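Local coordinates for glycoside hydrolase family 15, cellulose signaling associated protein envoy (Hypocrea jecorina, PDB 4WUJ), which senses blue light through a flavin-binding LOV domain, the part held in this chain, and appears to link light with oxidative-stress signalling, at residues P57-Y60 / Q61-Y65; A93-E96 / M97-I101. All coordinates share one frame; numbering follows the deposited sequence.

Overall arrangement
Both contacts are local turns within single helices of one LOV domain, a PAS-type fold built on an antiparallel sheet with FMN bound on it. Interaction 1 comes first along the chain, in helix 57-63 directly after strand 52-55; interaction 2 follows in helix 92-103, directly before strand 107-114. These strands are the two outer ones of the sheet within the chain. The contact centres lie 23 Å apart, on opposite sides of the chain's centre, and their nearest atoms are about 11 Å from each other. The two helices thus serve the flavin site differently: helix 92-103 lines the pocket directly, from ring system to phosphate, whereas interaction 1 comes near FMN through F59.

Interaction 1. Residues P57-Y60 / Q61-Y65; sequences PGFY and QLTGY
T63 folds back over F59, one helical turn earlier, and meets both its ring and its carbonyl. Its CB lies 3.5 Å from F59 O, and beyond it the two branches divide the work. With chi1 at 67°, OG1 sits between the backbone N and the carbonyl carbon and donates to F59 O over 2.9 Å. That oxygen also accepts from T63 N, the two donors reaching it from opposite faces of the carbonyl plane, so one residue grips it twice. The methyl CG2 covers a face of the F59 ring in a CH-pi contact, 3.8 Å from the centroid and 16° off the normal. OG1 in turn accepts a weak bond from Y65 N, tying the hydroxyl to the chain beyond the helix. The last turn closes with a hydrogen bond from G64 N to Y60 O, 2.9 Å; G64 has positive phi, at angles where a CB would press on T63 O, which favours glycine. Past it, Y65 O comes to 3.3 Å from Y60 CD1. Around helix 57-63, F59 packs on T41 of strand 39-44, Q144 of strand 139-144 and L78, Y60 and Y65 rest against I70 of helix 67-70, and T63 shares backbone hydrogen bonding with K116.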
loop_
_atom_site.group_PDB
_atom_site.type_symbol
_atom_site.label_atom_id
_atom_site.label_comp_id
_atom_site.label_asym_id
_atom_site.label_seq_id
_atom_site.Cartn_x
_atom_site.Cartn_y
_atom_site.Cartn_z
ATOM N N PRO C 57 -2.831 -2.958 6.118
ATOM C CA PRO C 57 -2.285 -2.602 7.442
ATOM C C PRO C 57 -2.751 -1.209 7.943
ATOM O O PRO C 57 -3.106 -1.016 9.104
ATOM C CB PRO C 57 -0.745 -2.612 7.211
ATOM C CG PRO C 57 -0.583 -3.632 6.048
ATOM C CD PRO C 57 -1.788 -3.388 5.164
ATOM N N GLY C 58 -2.726 -0.237 7.055
ATOM C CA GLY C 58 -3.227 1.093 7.394
ATOM C C GLY C 58 -4.674 1.083 7.929
ATOM O O GLY C 58 -5.029 1.922 8.758
ATOM N N PHE C 59 -5.525 0.157 7.464
ATOM C CA PHE C 59 -6.914 0.139 7.949
ATOM C C PHE C 59 -6.950 -0.366 9.379
ATOM O O PHE C 59 -7.658 0.185 10.217
ATOM C CB PHE C 59 -7.815 -0.730 7.077
ATOM C CG PHE C 59 -9.253 -0.883 7.597
ATOM C CD1 PHE C 59 -10.262 0.041 7.211
ATOM C CD2 PHE C 59 -9.590 -1.948 8.445
ATOM C CE1 PHE C 59 -11.594 -0.108 7.658
ATOM C CE2 PHE C 59 -10.905 -2.116 8.905
ATOM C CZ PHE C 59 -11.926 -1.201 8.499
ATOM N N TYR C 60 -6.201 -1.420 9.667
ATOM C CA TYR C 60 -6.170 -1.908 11.034
ATOM C C TYR C 60 -5.517 -0.872 11.990
ATOM O O TYR C 60 -5.892 -0.754 13.160
ATOM C CB TYR C 60 -5.478 -3.248 11.087
ATOM C CG TYR C 60 -6.116 -4.293 10.190
ATOM C CD1 TYR C 60 -7.449 -4.672 10.370
ATOM C CD2 TYR C 60 -5.394 -4.924 9.179
ATOM C CE1 TYR C 60 -8.048 -5.639 9.568
ATOM C CE2 TYR C 60 -6.004 -5.909 8.348
ATOM C CZ TYR C 60 -7.327 -6.259 8.570
ATOM O OH TYR C 60 -7.958 -7.195 7.789
ATOM N N GLN C 61 -4.585 -0.082 11.470
ATOM C CA GLN C 61 -3.921 0.924 12.290
ATOM C C GLN C 61 -4.863 2.120 12.505
ATOM O O GLN C 61 -4.920 2.709 13.588
ATOM C CB GLN C 61 -2.602 1.390 11.630
ATOM C CG GLN C 61 -1.768 2.329 12.475
ATOM C CD GLN C 61 -0.938 1.575 13.479
ATOM O OE1 GLN C 61 -1.475 0.886 14.341
ATOM N NE2 GLN C 61 0.385 1.666 13.350
ATOM N N LEU C 62 -5.578 2.508 11.462
ATOM C CA LEU C 62 -6.508 3.617 11.614
ATOM C C LEU C 62 -7.653 3.233 12.538
ATOM O O LEU C 62 -7.987 3.985 13.429
ATOM C CB LEU C 62 -7.045 4.105 10.278
ATOM C CG LEU C 62 -8.273 5.008 10.409
ATOM C CD1 LEU C 62 -7.899 6.365 11.029
ATOM C CD2 LEU C 62 -8.918 5.201 9.089
ATOM N N THR C 63 -8.239 2.053 12.357
ATOM C CA THR C 63 -9.511 1.738 13.035
ATOM C C THR C 63 -9.327 1.005 14.356
ATOM O O THR C 63 -10.238 0.969 15.172
ATOM C CB THR C 63 -10.447 0.892 12.157
ATOM O OG1 THR C 63 -9.892 -0.417 11.950
ATOM C CG2 THR C 63 -10.703 1.586 10.844
ATOM N N GLY C 64 -8.164 0.400 14.561
ATOM C CA GLY C 64 -7.934 -0.411 15.747
ATOM C C GLY C 64 -8.471 -1.836 15.714
ATOM O O GLY C 64 -8.214 -2.611 16.645
ATOM N N TYR C 65 -9.220 -2.218 14.675
ATOM C CA TYR C 65 -9.639 -3.626 14.577
ATOM C C TYR C 65 -8.528 -4.532 14.043
ATOM O O TYR C 65 -7.461 -4.065 13.589
ATOM C CB TYR C 65 -10.888 -3.789 13.708
ATOM C CG TYR C 65 -12.099 -3.059 14.225
ATOM C CD1 TYR C 65 -12.339 -1.745 13.844
ATOM C CD2 TYR C 65 -12.999 -3.674 15.087
ATOM C CE1 TYR C 65 -13.433 -1.055 14.308
ATOM C CE2 TYR C 65 -14.110 -3.002 15.545
ATOM C CZ TYR C 65 -14.310 -1.678 15.157
ATOM O OH TYR C 65 -15.389 -0.949 15.590
#

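Interaction 2. Residues A93-E96 / M97-I101; sequences AVQE and MRRAI. With FMN (flavin mononucleotide), chain I; SO4 (sulfate ion), chain J.
R98 lays one face of its guanidinium against the backbone of Q95, whose CA stands 3.7 Å above the plane, toward the rim. The Q95 side chain crosses it obliquely, its CG lying 3.6 Å from R98 NH2, and its amide plane is turned 21° from the guanidinium. V94 meets the same group through CG1, 3.8 Å from NH1. With CG anti to the backbone N (chi1 -176°) and a bend at chi3, R98 runs between two anions. NH1 donates to the FMN phosphate at O3P over 2.8 Å, a fairly straight bond (158°) with the oxygen at the guanidinium edge. NH2 gives a 3.0 Å bond to sulfate O1, and NE adds a weak one to O2. R99 also meets this ion, with a weak bond from NE to O3, and R102 NH1 bonds to it as well. The sulfate is probably from the crystallisation liquor, yet its site is a cluster of positive charge beside the cofactor phosphate. A methionine in place of R98 would probably leave phosphate oxygen O3P without this charged donor and the sulfate without two of its bonds. Nearer the flavin, M97 bends at chi3 so that CE comes 3.5 Å from FMN N1, while SD lies near N1 and C1'. I101 CD1 stands 3.7 Å from the ring methyl C8M. A93 and M97 also pack on I111, and A100 on V107, of strand 107-114. Backbone bonds from residue to residue four apart, M97 N to A93 O among them, hold the helix regular. This is the arrangement of the LOV fold, in which the helix preceding the third strand flanks the flavin pocket and supplies an arginine to the FMN phosphate.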
loop_
_atom_site.group_PDB
_atom_site.type_symbol
_atom_site.label_atom_id
_atom_site.label_comp_id
_atom_site.label_asym_id
_atom_site.label_seq_id
_atom_site.Cartn_x
_atom_site.Cartn_y
_atom_site.Cartn_z
ATOM N N ALA C 93 -24.061 11.456 4.147
ATOM C CA ALA C 93 -22.885 10.744 3.660
ATOM C C ALA C 93 -23.261 9.294 3.351
ATOM O O ALA C 93 -23.038 8.828 2.245
ATOM C CB ALA C 93 -21.801 10.804 4.683
ATOM N N VAL C 94 -23.906 8.642 4.312
ATOM C CA VAL C 94 -24.388 7.279 4.153
ATOM C C VAL C 94 -25.175 7.042 2.853
ATOM O O VAL C 94 -24.824 6.103 2.107
ATOM C CB VAL C 94 -25.207 6.831 5.390
ATOM C CG1 VAL C 94 -25.808 5.450 5.183
ATOM C CG2 VAL C 94 -24.318 6.832 6.606
ATOM N N GLN C 95 -26.192 7.869 2.560
ATOM C CA GLN C 95 -26.981 7.703 1.319
ATOM C C GLN C 95 -26.153 7.941 0.071
ATOM O O GLN C 95 -26.311 7.246 -0.952
ATOM C CB GLN C 95 -28.143 8.710 1.151
ATOM C CG GLN C 95 -28.950 9.108 2.333
ATOM C CD GLN C 95 -30.047 10.125 1.923
ATOM O OE1 GLN C 95 -30.819 9.885 0.973
ATOM N NE2 GLN C 95 -30.084 11.273 2.614
ATOM N N GLU C 96 -25.353 9.005 0.118
ATOM C CA GLU C 96 -24.468 9.321 -1.006
ATOM C C GLU C 96 -23.585 8.082 -1.283
ATOM O O GLU C 96 -23.487 7.635 -2.421
ATOM C CB GLU C 96 -23.626 10.564 -0.699
ATOM C CG GLU C 96 -23.356 11.454 -1.921
ATOM C CD GLU C 96 -22.271 12.530 -1.682
ATOM O OE1 GLU C 96 -22.083 13.000 -0.528
ATOM O OE2 GLU C 96 -21.589 12.887 -2.668
ATOM N N MET C 97 -22.984 7.504 -0.243
ATOM C CA MET C 97 -22.157 6.313 -0.460
ATOM C C MET C 97 -23.036 5.186 -1.048
ATOM O O MET C 97 -22.693 4.579 -2.059
ATOM C CB MET C 97 -21.508 5.869 0.842
ATOM C CG MET C 97 -20.273 6.698 1.220
ATOM S SD MET C 97 -19.377 6.113 2.673
ATOM C CE MET C 97 -20.597 6.193 3.959
ATOM N N ARG C 98 -24.221 4.999 -0.454
ATOM C CA ARG C 98 -25.128 3.937 -0.846
ATOM C C ARG C 98 -25.490 4.024 -2.311
ATOM O O ARG C 98 -25.481 3.007 -3.042
ATOM C CB ARG C 98 -26.389 3.977 0.010
ATOM C CG ARG C 98 -27.323 2.845 -0.293
ATOM C CD ARG C 98 -28.420 2.672 0.732
ATOM N NE ARG C 98 -29.263 3.852 0.782
ATOM C CZ ARG C 98 -29.375 4.661 1.829
ATOM N NH1 ARG C 98 -28.735 4.409 2.964
ATOM N NH2 ARG C 98 -30.163 5.717 1.743
ATOM N N ARG C 99 -25.759 5.254 -2.739
ATOM C CA ARG C 99 -26.294 5.513 -4.064
ATOM C C ARG C 99 -25.161 5.449 -5.050
ATOM O O ARG C 99 -25.287 4.926 -6.159
ATOM C CB ARG C 99 -26.981 6.883 -4.108
ATOM C CG ARG C 99 -28.520 6.826 -3.924
ATOM C CD ARG C 99 -29.027 7.789 -2.828
ATOM N NE ARG C 99 -30.482 7.887 -2.790
ATOM C CZ ARG C 99 -31.163 8.872 -2.199
ATOM N NH1 ARG C 99 -30.531 9.880 -1.588
ATOM N NH2 ARG C 99 -32.497 8.854 -2.228
ATOM N N ALA C 100 -24.011 5.921 -4.625
ATOM C CA ALA C 100 -22.849 5.883 -5.503
ATOM C C ALA C 100 -22.438 4.438 -5.768
ATOM O O ALA C 100 -22.241 4.019 -6.925
ATOM C CB ALA C 100 -21.747 6.649 -4.881
ATOM N N ILE C 101 -22.396 3.656 -4.693
ATOM C CA ILE C 101 -21.969 2.249 -4.788
ATOM C C ILE C 101 -22.876 1.553 -5.784
ATOM O O ILE C 101 -22.410 0.833 -6.677
ATOM C CB ILE C 101 -22.051 1.548 -3.426
ATOM C CG1 ILE C 101 -20.884 1.981 -2.540
ATOM C CG2 ILE C 101 -22.073 0.027 -3.609
ATOM C CD1 ILE C 101 -21.046 1.623 -1.085
HETATM N N1 FMN I . -18.691 3.577 5.376
HETATM C C2 FMN I . -18.086 4.254 6.414
HETATM O O2 FMN I . -18.766 4.828 7.262
HETATM N N3 FMN I . -16.697 4.274 6.515
HETATM C C4 FMN I . -15.901 3.646 5.590
HETATM O O4 FMN I . -14.682 3.676 5.729
HETATM C C4A FMN I . -16.503 2.954 4.529
HETATM N N5 FMN I . -15.729 2.290 3.586
HETATM C C5A FMN I . -16.324 1.632 2.547
HETATM C C6 FMN I . -15.512 1.003 1.622
HETATM C C7 FMN I . -16.073 0.298 0.571
HETATM C C7M FMN I . -15.151 -0.356 -0.411
HETATM C C8 FMN I . -17.480 0.239 0.444
HETATM C C8M FMN I . -18.100 -0.523 -0.701
HETATM C C9 FMN I . -18.292 0.897 1.377
HETATM C C9A FMN I . -17.721 1.593 2.436
HETATM N N10 FMN I . -18.506 2.247 3.392
HETATM C C10 FMN I . -17.899 2.924 4.433
HETATM C "C1'" FMN I . -20.017 2.325 3.341
HETATM C "C2'" FMN I . -20.832 1.181 3.898
HETATM O "O2'" FMN I . -20.120 -0.020 3.708
HETATM C "C3'" FMN I . -22.231 1.209 3.218
HETATM O "O3'" FMN I . -22.106 1.129 1.802
HETATM C "C4'" FMN I . -22.991 2.507 3.584
HETATM O "O4'" FMN I . -23.254 2.487 4.971
HETATM C "C5'" FMN I . -24.282 2.715 2.773
HETATM O "O5'" FMN I . -25.070 1.537 2.794
HETATM P P FMN I . -26.128 1.274 3.957
HETATM O O1P FMN I . -26.675 -0.120 3.691
HETATM O O2P FMN I . -25.581 1.305 5.343
HETATM O O3P FMN I . -27.224 2.283 3.854
HETATM S S SO4 J . -32.375 5.069 -1.029
HETATM O O1 SO4 J . -32.504 6.217 -0.136
HETATM O O2 SO4 J . -32.107 3.864 -0.245
HETATM O O3 SO4 J . -31.419 5.316 -2.103
HETATM O O4 SO4 J . -33.641 4.822 -1.680
#